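Local coordinates for divalent-cation tolerance protein CutA (Thermus thermophilus, PDB 1NZA), which probably takes part in cellular resistance toward heavy metals, working as a homotrimer of the CutA family, at residues M1-L6 with I82-I87; V5-P10 with L55-T60; V31-G36 with Q51-L56. All coordinates share one frame; numbering follows the deposited sequence.

Interaction 1: M1-L6 with I82-I87; sequences MEEVVL and IVALPI. With SO4 (sulfate ion), chain H.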
ATOM      1  N   MET A   1      16.897   2.552  -1.264  1.00 32.99           N
ATOM      2  CA  MET A   1      17.192   2.127  -2.662  1.00 31.59           C
ATOM      3  C   MET A   1      16.141   1.144  -3.173  1.00 28.89           C
ATOM      4  O   MET A   1      15.782   1.172  -4.352  1.00 26.79           O
ATOM      5  CB  MET A   1      18.584   1.503  -2.734  1.00 35.68           C
ATOM      6  CG  MET A   1      18.947   0.919  -4.088  1.00 39.61           C
ATOM      7  SD  MET A   1      19.031  -0.877  -4.005  1.00 45.85           S
ATOM      8  CE  MET A   1      20.264  -1.050  -2.714  1.00 44.08           C
ATOM      9  N   GLU A   2      15.656   0.270  -2.293  1.00 25.09           N
ATOM     10  CA  GLU A   2      14.615  -0.673  -2.696  1.00 23.43           C
ATOM     11  C   GLU A   2      13.319   0.117  -2.606  1.00 21.48           C
ATOM     12  O   GLU A   2      13.190   1.001  -1.761  1.00 19.20           O
ATOM     13  CB  GLU A   2      14.553  -1.881  -1.761  1.00 23.78           C
ATOM     14  CG  GLU A   2      15.835  -2.687  -1.673  1.00 28.37           C
ATOM     15  CD  GLU A   2      16.756  -2.191  -0.577  1.00 31.73           C
ATOM     16  OE1 GLU A   2      17.740  -2.890  -0.262  1.00 33.28           O
ATOM     17  OE2 GLU A   2      16.496  -1.102  -0.028  1.00 34.31           O
ATOM     18  N   GLU A   3      12.363  -0.201  -3.467  1.00 19.55           N
ATOM     19  CA  GLU A   3      11.103   0.534  -3.488  1.00 20.01           C
ATOM     20  C   GLU A   3       9.909  -0.352  -3.779  1.00 18.74           C
ATOM     21  O   GLU A   3      10.051  -1.426  -4.362  1.00 19.29           O
ATOM     22  CB  GLU A   3      11.141   1.601  -4.583  1.00 20.75           C
ATOM     23  CG  GLU A   3      12.120   2.736  -4.378  1.00 24.27           C
ATOM     24  CD  GLU A   3      12.231   3.624  -5.610  1.00 25.11           C
ATOM     25  OE1 GLU A   3      12.397   4.850  -5.445  1.00 24.99           O
ATOM     26  OE2 GLU A   3      12.163   3.096  -6.741  1.00 26.01           O
ATOM     27  N   VAL A   4       8.735   0.107  -3.346  1.00 15.94           N
ATOM     28  CA  VAL A   4       7.481  -0.581  -3.639  1.00 14.91           C
ATOM     29  C   VAL A   4       6.780   0.417  -4.559  1.00 13.69           C
ATOM     30  O   VAL A   4       6.414   1.518  -4.134  1.00 15.68           O
ATOM     31  CB  VAL A   4       6.603  -0.802  -2.392  1.00 13.37           C
ATOM     32  CG1 VAL A   4       5.231  -1.331  -2.823  1.00 15.07           C
ATOM     33  CG2 VAL A   4       7.262  -1.805  -1.450  1.00 15.34           C
ATOM     34  N   VAL A   5       6.629   0.045  -5.826  1.00 13.61           N
ATOM     35  CA  VAL A   5       5.999   0.919  -6.806  1.00 14.43           C
ATOM     36  C   VAL A   5       4.537   0.582  -7.009  1.00 16.22           C
ATOM     37  O   VAL A   5       4.183  -0.585  -7.184  1.00 17.22           O
ATOM     38  CB  VAL A   5       6.742   0.829  -8.157  1.00 15.61           C
ATOM     39  CG1 VAL A   5       5.976   1.554  -9.239  1.00 13.56           C
ATOM     40  CG2 VAL A   5       8.129   1.432  -8.011  1.00 17.66           C
ATOM     41  N   LEU A   6       3.685   1.606  -6.962  1.00 15.44           N
ATOM     42  CA  LEU A   6       2.252   1.417  -7.162  1.00 14.53           C
ATOM     43  C   LEU A   6       1.894   1.809  -8.589  1.00 15.64           C
ATOM     44  O   LEU A   6       2.360   2.833  -9.096  1.00 15.57           O
ATOM     45  CB  LEU A   6       1.443   2.293  -6.200  1.00 14.77           C
ATOM     46  CG  LEU A   6       1.742   2.200  -4.700  1.00 18.65           C
ATOM     47  CD1 LEU A   6       0.696   2.990  -3.919  1.00 17.24           C
ATOM     48  CD2 LEU A   6       1.744   0.766  -4.266  1.00 18.83           C
ATOM     49  N   ILE A  82       2.361   5.859 -11.758  1.00 18.55           N
ATOM     50  CA  ILE A  82       3.556   5.102 -11.404  1.00 18.84           C
ATOM     51  C   ILE A  82       4.211   5.880 -10.271  1.00 20.43           C
ATOM     52  O   ILE A  82       4.885   6.882 -10.516  1.00 21.10           O
ATOM     53  CB  ILE A  82       4.580   5.012 -12.559  1.00 17.69           C
ATOM     54  CG1 ILE A  82       3.890   4.569 -13.848  1.00 20.60           C
ATOM     55  CG2 ILE A  82       5.679   4.015 -12.193  1.00 18.23           C
ATOM     56  CD1 ILE A  82       4.827   4.480 -15.047  1.00 21.14           C
ATOM     57  N   VAL A  83       4.002   5.439  -9.034  1.00 19.73           N
ATOM     58  CA  VAL A  83       4.588   6.126  -7.888  1.00 19.13           C
ATOM     59  C   VAL A  83       5.392   5.153  -7.039  1.00 19.12           C
ATOM     60  O   VAL A  83       4.932   4.052  -6.741  1.00 18.78           O
ATOM     61  CB  VAL A  83       3.502   6.790  -7.008  1.00 19.50           C
ATOM     62  CG1 VAL A  83       2.659   7.751  -7.852  1.00 21.55           C
ATOM     63  CG2 VAL A  83       2.630   5.731  -6.356  1.00 22.03           C
ATOM     64  N   ALA A  84       6.596   5.563  -6.654  1.00 17.02           N
ATOM     65  CA  ALA A  84       7.466   4.716  -5.848  1.00 16.39           C
ATOM     66  C   ALA A  84       7.500   5.148  -4.387  1.00 17.24           C
ATOM     67  O   ALA A  84       7.664   6.331  -4.085  1.00 18.10           O
ATOM     68  CB  ALA A  84       8.884   4.735  -6.420  1.00 16.11           C
ATOM     69  N   LEU A  85       7.340   4.181  -3.488  1.00 14.70           N
ATOM     70  CA  LEU A  85       7.383   4.433  -2.053  1.00 15.36           C
ATOM     71  C   LEU A  85       8.688   3.815  -1.569  1.00 14.85           C
ATOM     72  O   LEU A  85       9.008   2.682  -1.908  1.00 17.09           O
ATOM     73  CB  LEU A  85       6.203   3.758  -1.353  1.00 16.38           C
ATOM     74  CG  LEU A  85       4.823   4.076  -1.925  1.00 15.83           C
ATOM     75  CD1 LEU A  85       3.782   3.316  -1.125  1.00 15.64           C
ATOM     76  CD2 LEU A  85       4.548   5.570  -1.859  1.00 17.11           C
ATOM     77  N   PRO A  86       9.453   4.543  -0.748  1.00 16.99           N
ATOM     78  CA  PRO A  86      10.719   3.980  -0.278  1.00 16.67           C
ATOM     79  C   PRO A  86      10.601   2.889   0.782  1.00 16.30           C
ATOM     80  O   PRO A  86       9.753   2.967   1.666  1.00 16.98           O
ATOM     81  CB  PRO A  86      11.452   5.210   0.249  1.00 17.39           C
ATOM     82  CG  PRO A  86      10.330   5.992   0.877  1.00 17.32           C
ATOM     83  CD  PRO A  86       9.202   5.867  -0.147  1.00 16.80           C
ATOM     84  N   ILE A  87      11.439   1.862   0.670  1.00 14.31           N
ATOM     85  CA  ILE A  87      11.467   0.789   1.657  1.00 15.02           C
ATOM     86  C   ILE A  87      12.531   1.183   2.683  1.00 16.87           C
ATOM     87  O   ILE A  87      13.734   1.208   2.373  1.00 18.71           O
ATOM     88  CB  ILE A  87      11.834  -0.576   1.018  1.00 16.03           C
ATOM     89  CG1 ILE A  87      10.682  -1.047   0.120  1.00 16.85           C
ATOM     90  CG2 ILE A  87      12.134  -1.611   2.113  1.00 14.43           C
ATOM     91  CD1 ILE A  87      10.941  -2.335  -0.641  1.00 14.93           C
TER
HETATM   92  S   SO4 H 200      18.717   0.709   2.656  1.00 70.37           S
HETATM   93  O1  SO4 H 200      17.857   0.618   1.283  1.00 69.37           O
HETATM   94  O2  SO4 H 200      18.361  -0.484   3.398  1.00 69.90           O
HETATM   95  O3  SO4 H 200      19.991   0.777   2.382  1.00 69.90           O
HETATM   96  O4  SO4 H 200      18.152   1.861   3.309  1.00 69.74           O
HETATM   97  O   HOH W   1      15.744  -0.516   2.517  1.00 31.11           O

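Interaction 2: V5-P10 with L55-T60; sequences VLITVP and LLVKTT. With NA (sodium ion), chain B.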
ATOM      1  N   VAL A   5       6.629   0.045  -5.826  1.00 13.61           N
ATOM      2  CA  VAL A   5       5.999   0.919  -6.806  1.00 14.43           C
ATOM      3  C   VAL A   5       4.537   0.582  -7.009  1.00 16.22           C
ATOM      4  O   VAL A   5       4.183  -0.585  -7.184  1.00 17.22           O
ATOM      5  CB  VAL A   5       6.742   0.829  -8.157  1.00 15.61           C
ATOM      6  CG1 VAL A   5       5.976   1.554  -9.239  1.00 13.56           C
ATOM      7  CG2 VAL A   5       8.129   1.432  -8.011  1.00 17.66           C
ATOM      8  N   LEU A   6       3.685   1.606  -6.962  1.00 15.44           N
ATOM      9  CA  LEU A   6       2.252   1.417  -7.162  1.00 14.53           C
ATOM     10  C   LEU A   6       1.894   1.809  -8.589  1.00 15.64           C
ATOM     11  O   LEU A   6       2.360   2.833  -9.096  1.00 15.57           O
ATOM     12  CB  LEU A   6       1.443   2.293  -6.200  1.00 14.77           C
ATOM     13  CG  LEU A   6       1.742   2.200  -4.700  1.00 18.65           C
ATOM     14  CD1 LEU A   6       0.696   2.990  -3.919  1.00 17.24           C
ATOM     15  CD2 LEU A   6       1.744   0.766  -4.266  1.00 18.83           C
ATOM     16  N   ILE A   7       1.059   0.996  -9.227  1.00 13.23           N
ATOM     17  CA  ILE A   7       0.610   1.250 -10.593  1.00 14.50           C
ATOM     18  C   ILE A   7      -0.827   0.756 -10.655  1.00 14.22           C
ATOM     19  O   ILE A   7      -1.121  -0.326 -10.155  1.00 16.91           O
ATOM     20  CB  ILE A   7       1.411   0.427 -11.633  1.00 14.85           C
ATOM     21  CG1 ILE A   7       2.906   0.743 -11.536  1.00 13.68           C
ATOM     22  CG2 ILE A   7       0.913   0.746 -13.049  1.00 15.64           C
ATOM     23  CD1 ILE A   7       3.771  -0.204 -12.339  1.00 14.28           C
ATOM     24  N   THR A   8      -1.729   1.539 -11.228  1.00 14.26           N
ATOM     25  CA  THR A   8      -3.094   1.049 -11.363  1.00 13.92           C
ATOM     26  C   THR A   8      -3.316   0.823 -12.850  1.00 16.79           C
ATOM     27  O   THR A   8      -2.727   1.519 -13.683  1.00 16.32           O
ATOM     28  CB  THR A   8      -4.129   2.029 -10.797  1.00 17.11           C
ATOM     29  OG1 THR A   8      -3.837   3.352 -11.251  1.00 16.17           O
ATOM     30  CG2 THR A   8      -4.108   1.995  -9.271  1.00 17.21           C
ATOM     31  N   VAL A   9      -4.143  -0.170 -13.172  1.00 14.06           N
ATOM     32  CA  VAL A   9      -4.442  -0.533 -14.553  1.00 15.10           C
ATOM     33  C   VAL A   9      -5.951  -0.758 -14.709  1.00 16.93           C
ATOM     34  O   VAL A   9      -6.656  -1.016 -13.735  1.00 14.34           O
ATOM     35  CB  VAL A   9      -3.655  -1.802 -14.962  1.00 15.51           C
ATOM     36  CG1 VAL A   9      -2.151  -1.552 -14.810  1.00 16.75           C
ATOM     37  CG2 VAL A   9      -4.062  -2.978 -14.086  1.00 19.15           C
ATOM     38  N   PRO A  10      -6.464  -0.666 -15.945  1.00 16.22           N
ATOM     39  CA  PRO A  10      -7.891  -0.840 -16.231  1.00 16.09           C
ATOM     40  C   PRO A  10      -8.460  -2.252 -16.308  1.00 14.99           C
ATOM     41  O   PRO A  10      -9.679  -2.422 -16.237  1.00 15.30           O
ATOM     42  CB  PRO A  10      -8.053  -0.102 -17.554  1.00 18.57           C
ATOM     43  CG  PRO A  10      -6.776  -0.424 -18.242  1.00 20.01           C
ATOM     44  CD  PRO A  10      -5.744  -0.217 -17.153  1.00 19.38           C
ATOM     45  N   LEU A  55      -1.179  -2.697  -8.859  1.00 13.37           N
ATOM     46  CA  LEU A  55       0.020  -3.520  -8.938  1.00 13.52           C
ATOM     47  C   LEU A  55       0.975  -2.979  -7.875  1.00 13.68           C
ATOM     48  O   LEU A  55       1.190  -1.765  -7.807  1.00 13.74           O
ATOM     49  CB  LEU A  55       0.712  -3.394 -10.299  1.00 14.47           C
ATOM     50  CG  LEU A  55      -0.034  -3.651 -11.612  1.00 18.25           C
ATOM     51  CD1 LEU A  55       0.991  -3.929 -12.698  1.00 14.60           C
ATOM     52  CD2 LEU A  55      -0.976  -4.820 -11.483  1.00 19.19           C
ATOM     53  N   LEU A  56       1.497  -3.861  -7.024  1.00 11.86           N
ATOM     54  CA  LEU A  56       2.486  -3.470  -6.008  1.00 14.21           C
ATOM     55  C   LEU A  56       3.764  -4.108  -6.530  1.00 13.63           C
ATOM     56  O   LEU A  56       3.899  -5.332  -6.529  1.00 14.32           O
ATOM     57  CB  LEU A  56       2.140  -4.041  -4.631  1.00 15.26           C
ATOM     58  CG  LEU A  56       0.832  -3.593  -3.977  1.00 18.01           C
ATOM     59  CD1 LEU A  56       0.732  -4.155  -2.561  1.00 20.06           C
ATOM     60  CD2 LEU A  56       0.788  -2.096  -3.931  1.00 20.64           C
ATOM     61  N   VAL A  57       4.698  -3.275  -6.980  1.00 14.67           N
ATOM     62  CA  VAL A  57       5.947  -3.753  -7.573  1.00 16.35           C
ATOM     63  C   VAL A  57       7.178  -3.590  -6.685  1.00 17.92           C
ATOM     64  O   VAL A  57       7.498  -2.482  -6.268  1.00 18.08           O
ATOM     65  CB  VAL A  57       6.216  -3.006  -8.897  1.00 16.40           C
ATOM     66  CG1 VAL A  57       7.395  -3.642  -9.628  1.00 17.86           C
ATOM     67  CG2 VAL A  57       4.960  -3.024  -9.768  1.00 13.81           C
ATOM     68  N   LYS A  58       7.870  -4.696  -6.415  1.00 17.06           N
ATOM     69  CA  LYS A  58       9.081  -4.667  -5.589  1.00 17.62           C
ATOM     70  C   LYS A  58      10.279  -4.479  -6.521  1.00 18.91           C
ATOM     71  O   LYS A  58      10.643  -5.387  -7.267  1.00 16.97           O
ATOM     72  CB  LYS A  58       9.223  -5.981  -4.825  1.00 19.18           C
ATOM     73  CG  LYS A  58       7.914  -6.508  -4.256  1.00 23.09           C
ATOM     74  CD  LYS A  58       7.259  -5.525  -3.304  1.00 23.10           C
ATOM     75  CE  LYS A  58       5.780  -5.838  -3.169  1.00 25.04           C
ATOM     76  NZ  LYS A  58       5.558  -7.300  -2.934  1.00 28.45           N
ATOM     77  N   THR A  59      10.904  -3.307  -6.464  1.00 17.81           N
ATOM     78  CA  THR A  59      12.025  -3.020  -7.354  1.00 20.60           C
ATOM     79  C   THR A  59      13.078  -2.128  -6.686  1.00 20.47           C
ATOM     80  O   THR A  59      13.141  -2.056  -5.461  1.00 20.22           O
ATOM     81  CB  THR A  59      11.491  -2.350  -8.636  1.00 21.79           C
ATOM     82  OG1 THR A  59      12.557  -2.147  -9.574  1.00 22.99           O
ATOM     83  CG2 THR A  59      10.837  -1.025  -8.298  1.00 21.78           C
ATOM     84  N   THR A  60      13.911  -1.471  -7.493  1.00 22.08           N
ATOM     85  CA  THR A  60      14.954  -0.588  -6.968  1.00 24.46           C
ATOM     86  C   THR A  60      15.010   0.729  -7.745  1.00 24.16           C
ATOM     87  O   THR A  60      14.486   0.838  -8.855  1.00 24.07           O
ATOM     88  CB  THR A  60      16.347  -1.242  -7.053  1.00 25.93           C
ATOM     89  OG1 THR A  60      16.747  -1.330  -8.425  1.00 26.76           O
ATOM     90  CG2 THR A  60      16.322  -2.631  -6.457  1.00 25.77           C
TER
HETATM   91 NA    NA B 104      -5.571   4.760 -11.770  1.00 14.60          NA
HETATM   92  O   HOH W   2      -5.043   5.857  -9.549  1.00 38.41           O
HETATM   93  O   HOH W   3      -7.388   6.294 -12.132  1.00 29.35           O

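Interaction 3: V31-G36 with Q51-L56; sequences VNIVPG and QELLLL. With NA (sodium ion), chain B.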
ATOM      1  N   VAL A  31       5.727  -8.922  -8.149  1.00 15.00           N
ATOM      2  CA  VAL A  31       4.629  -8.004  -8.425  1.00 15.26           C
ATOM      3  C   VAL A  31       3.351  -8.607  -7.862  1.00 15.13           C
ATOM      4  O   VAL A  31       3.035  -9.765  -8.147  1.00 15.44           O
ATOM      5  CB  VAL A  31       4.428  -7.772  -9.936  1.00 16.55           C
ATOM      6  CG1 VAL A  31       3.207  -6.899 -10.163  1.00 15.62           C
ATOM      7  CG2 VAL A  31       5.659  -7.105 -10.538  1.00 18.09           C
ATOM      8  N   ASN A  32       2.632  -7.836  -7.047  1.00 14.67           N
ATOM      9  CA  ASN A  32       1.369  -8.300  -6.469  1.00 15.44           C
ATOM     10  C   ASN A  32       0.240  -7.581  -7.193  1.00 14.89           C
ATOM     11  O   ASN A  32       0.303  -6.368  -7.382  1.00 15.03           O
ATOM     12  CB  ASN A  32       1.251  -7.933  -4.984  1.00 17.04           C
ATOM     13  CG  ASN A  32       2.389  -8.463  -4.147  1.00 21.40           C
ATOM     14  OD1 ASN A  32       2.973  -7.724  -3.353  1.00 25.65           O
ATOM     15  ND2 ASN A  32       2.701  -9.745  -4.299  1.00 20.43           N
ATOM     16  N   ILE A  33      -0.792  -8.325  -7.582  1.00 12.48           N
ATOM     17  CA  ILE A  33      -1.945  -7.734  -8.251  1.00 13.80           C
ATOM     18  C   ILE A  33      -3.135  -7.786  -7.305  1.00 11.63           C
ATOM     19  O   ILE A  33      -3.522  -8.866  -6.850  1.00 13.78           O
ATOM     20  CB  ILE A  33      -2.310  -8.505  -9.535  1.00 12.98           C
ATOM     21  CG1 ILE A  33      -1.124  -8.479 -10.506  1.00 14.42           C
ATOM     22  CG2 ILE A  33      -3.581  -7.900 -10.170  1.00 13.76           C
ATOM     23  CD1 ILE A  33      -1.337  -9.325 -11.757  1.00 16.34           C
ATOM     24  N   VAL A  34      -3.696  -6.618  -6.997  1.00  8.86           N
ATOM     25  CA  VAL A  34      -4.864  -6.530  -6.118  1.00 12.18           C
ATOM     26  C   VAL A  34      -6.052  -6.131  -6.994  1.00 12.30           C
ATOM     27  O   VAL A  34      -6.108  -5.029  -7.518  1.00 10.90           O
ATOM     28  CB  VAL A  34      -4.656  -5.469  -5.031  1.00 13.68           C
ATOM     29  CG1 VAL A  34      -5.868  -5.433  -4.110  1.00 14.65           C
ATOM     30  CG2 VAL A  34      -3.381  -5.766  -4.250  1.00 16.42           C
ATOM     31  N   PRO A  35      -7.025  -7.034  -7.165  1.00 13.72           N
ATOM     32  CA  PRO A  35      -8.178  -6.695  -8.006  1.00 16.14           C
ATOM     33  C   PRO A  35      -9.307  -5.952  -7.297  1.00 15.21           C
ATOM     34  O   PRO A  35      -9.267  -5.733  -6.087  1.00 14.51           O
ATOM     35  CB  PRO A  35      -8.630  -8.060  -8.505  1.00 18.30           C
ATOM     36  CG  PRO A  35      -8.417  -8.911  -7.285  1.00 17.78           C
ATOM     37  CD  PRO A  35      -7.053  -8.455  -6.772  1.00 18.22           C
ATOM     38  N   GLY A  36     -10.308  -5.547  -8.077  1.00 15.89           N
ATOM     39  CA  GLY A  36     -11.482  -4.895  -7.524  1.00 14.30           C
ATOM     40  C   GLY A  36     -11.473  -3.468  -7.008  1.00 14.11           C
ATOM     41  O   GLY A  36     -12.316  -3.112  -6.183  1.00 16.21           O
ATOM     42  N   GLN A  51     -12.873   1.546 -12.890  1.00 14.84           N
ATOM     43  CA  GLN A  51     -12.662   0.262 -12.224  1.00 13.42           C
ATOM     44  C   GLN A  51     -11.226  -0.112 -12.550  1.00 13.52           C
ATOM     45  O   GLN A  51     -10.834  -0.104 -13.715  1.00 15.41           O
ATOM     46  CB  GLN A  51     -13.599  -0.800 -12.778  1.00 14.81           C
ATOM     47  CG  GLN A  51     -15.044  -0.479 -12.603  1.00 11.99           C
ATOM     48  CD  GLN A  51     -15.918  -1.587 -13.131  1.00 14.24           C
ATOM     49  OE1 GLN A  51     -15.928  -2.694 -12.586  1.00 15.89           O
ATOM     50  NE2 GLN A  51     -16.645  -1.308 -14.204  1.00 16.33           N
ATOM     51  N   GLU A  52     -10.442  -0.449 -11.530  1.00 12.69           N
ATOM     52  CA  GLU A  52      -9.035  -0.765 -11.751  1.00 13.49           C
ATOM     53  C   GLU A  52      -8.501  -1.882 -10.876  1.00 11.87           C
ATOM     54  O   GLU A  52      -9.204  -2.416 -10.027  1.00 13.57           O
ATOM     55  CB  GLU A  52      -8.169   0.466 -11.474  1.00 14.64           C
ATOM     56  CG  GLU A  52      -8.488   1.702 -12.304  1.00 13.93           C
ATOM     57  CD  GLU A  52      -7.449   2.781 -12.109  1.00 18.96           C
ATOM     58  OE1 GLU A  52      -7.256   3.220 -10.955  1.00 19.57           O
ATOM     59  OE2 GLU A  52      -6.814   3.175 -13.106  1.00 23.21           O
ATOM     60  N   LEU A  53      -7.239  -2.217 -11.120  1.00 12.84           N
ATOM     61  CA  LEU A  53      -6.514  -3.208 -10.346  1.00 11.08           C
ATOM     62  C   LEU A  53      -5.233  -2.507  -9.952  1.00 12.91           C
ATOM     63  O   LEU A  53      -4.737  -1.642 -10.684  1.00 12.85           O
ATOM     64  CB  LEU A  53      -6.184  -4.450 -11.166  1.00 11.53           C
ATOM     65  CG  LEU A  53      -7.373  -5.323 -11.555  1.00 14.09           C
ATOM     66  CD1 LEU A  53      -7.983  -4.838 -12.854  1.00 13.91           C
ATOM     67  CD2 LEU A  53      -6.896  -6.754 -11.691  1.00 12.92           C
ATOM     68  N   LEU A  54      -4.703  -2.874  -8.793  1.00 10.79           N
ATOM     69  CA  LEU A  54      -3.487  -2.259  -8.288  1.00 13.01           C
ATOM     70  C   LEU A  54      -2.316  -3.207  -8.406  1.00 12.37           C
ATOM     71  O   LEU A  54      -2.438  -4.386  -8.100  1.00 12.19           O
ATOM     72  CB  LEU A  54      -3.669  -1.882  -6.813  1.00 13.29           C
ATOM     73  CG  LEU A  54      -2.463  -1.334  -6.037  1.00 14.46           C
ATOM     74  CD1 LEU A  54      -2.119   0.060  -6.531  1.00 14.42           C
ATOM     75  CD2 LEU A  54      -2.789  -1.290  -4.552  1.00 15.05           C
ATOM     76  N   LEU A  55      -1.179  -2.697  -8.859  1.00 13.37           N
ATOM     77  CA  LEU A  55       0.020  -3.520  -8.938  1.00 13.52           C
ATOM     78  C   LEU A  55       0.975  -2.979  -7.875  1.00 13.68           C
ATOM     79  O   LEU A  55       1.190  -1.765  -7.807  1.00 13.74           O
ATOM     80  CB  LEU A  55       0.712  -3.394 -10.299  1.00 14.47           C
ATOM     81  CG  LEU A  55      -0.034  -3.651 -11.612  1.00 18.25           C
ATOM     82  CD1 LEU A  55       0.991  -3.929 -12.698  1.00 14.60           C
ATOM     83  CD2 LEU A  55      -0.976  -4.820 -11.483  1.00 19.19           C
ATOM     84  N   LEU A  56       1.497  -3.861  -7.024  1.00 11.86           N
ATOM     85  CA  LEU A  56       2.486  -3.470  -6.008  1.00 14.21           C
ATOM     86  C   LEU A  56       3.764  -4.108  -6.530  1.00 13.63           C
ATOM     87  O   LEU A  56       3.899  -5.332  -6.529  1.00 14.32           O
ATOM     88  CB  LEU A  56       2.140  -4.041  -4.631  1.00 15.26           C
ATOM     89  CG  LEU A  56       0.832  -3.593  -3.977  1.00 18.01           C
ATOM     90  CD1 LEU A  56       0.732  -4.155  -2.561  1.00 20.06           C
ATOM     91  CD2 LEU A  56       0.788  -2.096  -3.931  1.00 20.64           C
TER
HETATM   92 NA    NA B 104      -5.571   4.760 -11.770  1.00 14.60          NA
HETATM   93  O   HOH W   2      -5.043   5.857  -9.549  1.00 38.41           O
HETATM   94  O   HOH W   3      -7.388   6.294 -12.132  1.00 29.35           O

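Interaction 1: M1-L6 with I82-I87
Five backbone hydrogen bonds tie M1-L6 to I82-I87 in antiparallel order. V4 and L85 exchange two of them: V4 N meets L85 O at 3.0 Å in the plane of that carbonyl, whereas L85 N comes to V4 O from above its plane. L6 and V83 form the next reciprocal pair, in which L6 N lies 2.8 Å from V83 O, nearly along the C=O axis. The fifth bond runs from I87 N to E2 O. Between these pairs stand the non-hydrogen-bonded pairs E3-P86 and V5-A84.

Side chains alternate between the two faces. On one, L6 CB presses on V83 CG2 at 3.6 Å, a methyl held in the crowded position between backbone N and carbonyl carbon. I87, extended beyond CG1, crosses V4 at about a right angle, and its CD1 touches V4 CG2 at 3.8 Å. On the other face V5 CG2 meets A84 CB at 3.7 Å, and the extended E3 chain brings its carboxyl carbon CD to 3.6 Å from A84 CB.

Further out, F64 of helix 64-74 covers V5 and I82, while L85 of the third subunit packs on V4 and I87. A strand of the second subunit pairs with V83 and A84, so the sheet runs on past this chain's edge. The E2 chain bends at chi2 (90°), OE1 forms a salt bridge with R99, and a water spans OE2 and I87 O.

Charge is crowded at two carboxylates. E2 OE2 is 2.6 Å from O1 of a sulfate, probably from the crystallisation liquor; this spacing suggests a proton between the two oxygens, though the R99 salt bridge works the other way. E3 OE1 lies near E89 OE1 of the second subunit, which may raise the pKa of E3.

Interaction 2: V5-P10 with L55-T60
I7 and V57 cross obliquely on the face they share with V5 and L55, the CD1 tip of I7 coming to V57 CG2 at 4.0 Å. V5 and T59 meet in the same slanted way, V5 CG2 touching T59 CG2 at 3.7 Å. T59 turns OG1 anti to its backbone N (chi1 -176°), hydrogen-bonded to L27 O, and this torsion places the methyl in the crowded position, facing V5. In the V5-V57 and I7-L55 pairs beta carbon meets beta carbon, with I7 CB and L55 CB 4.1 Å apart. L6 and L56 instead lie side by side, pointing the same way from the other face.

Strands 2-9 and 47-60 are the two inner strands of the chain's four-stranded antiparallel sheet, a ferredoxin-like fold as in the GlnB-like proteins, and its two faces have different neighbours. Helices 12-24 and 64-74 cover V5, I7, L55 and V57; L6 and L56 turn to other subunits, to V4 of the second and L54 of the third. Four backbone bonds hold the pairing, the straightest from V5 N to V57 O, 2.7 Å and on a lone pair.

Beyond the paired residues, T8 points away from strand 55-60. Its OG1, placed between backbone N and carbonyl carbon (chi1 46°), binds the sodium ion at 2.3 Å and is also hydrogen-bonded to E81 OE2; two waters and E52 complete the metal's ligands.

Interaction 3: V31-G36 with Q51-L56
The beta hairpin formed by strands 30-42 and 47-60 is joined here by two reciprocal pairs of backbone hydrogen bonds, N32 with L56 and V34 with L54. All four carbonyls receive their N-H in plane, and the straightest bond, V34 N to L54 O, measures 2.8 Å.

L53 shows how one side chain can span three residues of the partner strand. Its CB lies 3.7 Å from V34 O. With CG anti to the carbonyl carbon (chi1 -69°), the chain then leans toward the turn side of the hairpin, so that CG comes to 3.9 Å from P35 CA. At chi2 of 87° the chain bends, and the CD2 methyl touches two groups, I33 CG2 at 3.8 Å and P35 CB on the proline ring. V9 of strand 2-9 also touches L53.

Two residues further along the strand, on the same face, L55 runs side by side with I33, its CD2 resting on I33 CG1 at 3.8 Å. The opposite face is more polar at N32, whose side chain crosses that of L56 obliquely, CB to CB, while OD1 accepts a hydrogen bond from K58 NZ. V31, N32 and I33 also pair with a strand of the third subunit, which continues the sheet across the trimer interface.

E52 turns away from strand 31-36. Beyond CG its chain is extended, and the carboxylate grips the sodium ion with both oxygens: OE1, also hydrogen-bonded to S39 OG, and OE2 each stand 2.4 Å from the metal.

How the interactions relate
Together the three contacts trace a single antiparallel sheet, ordered 30-42, 47-60, 2-9, 82-86. Interactions 1 and 2 share V5 and L6 on strand 2-9, interactions 2 and 3 share L55 and L56 on strand 47-60, and each of these neighbours has its centre about 8 Å away; the centres of 1 and 3 are about 15 Å apart. Along the chain, interaction 3 closes a local hairpin nested inside the loop that interaction 1 closes between the chain's start and strand 82-86. Both outermost strands pair with other subunits, so the sheet links the trimer, while the sodium ion draws ligands from interactions 2 and 3 across adjacent strands.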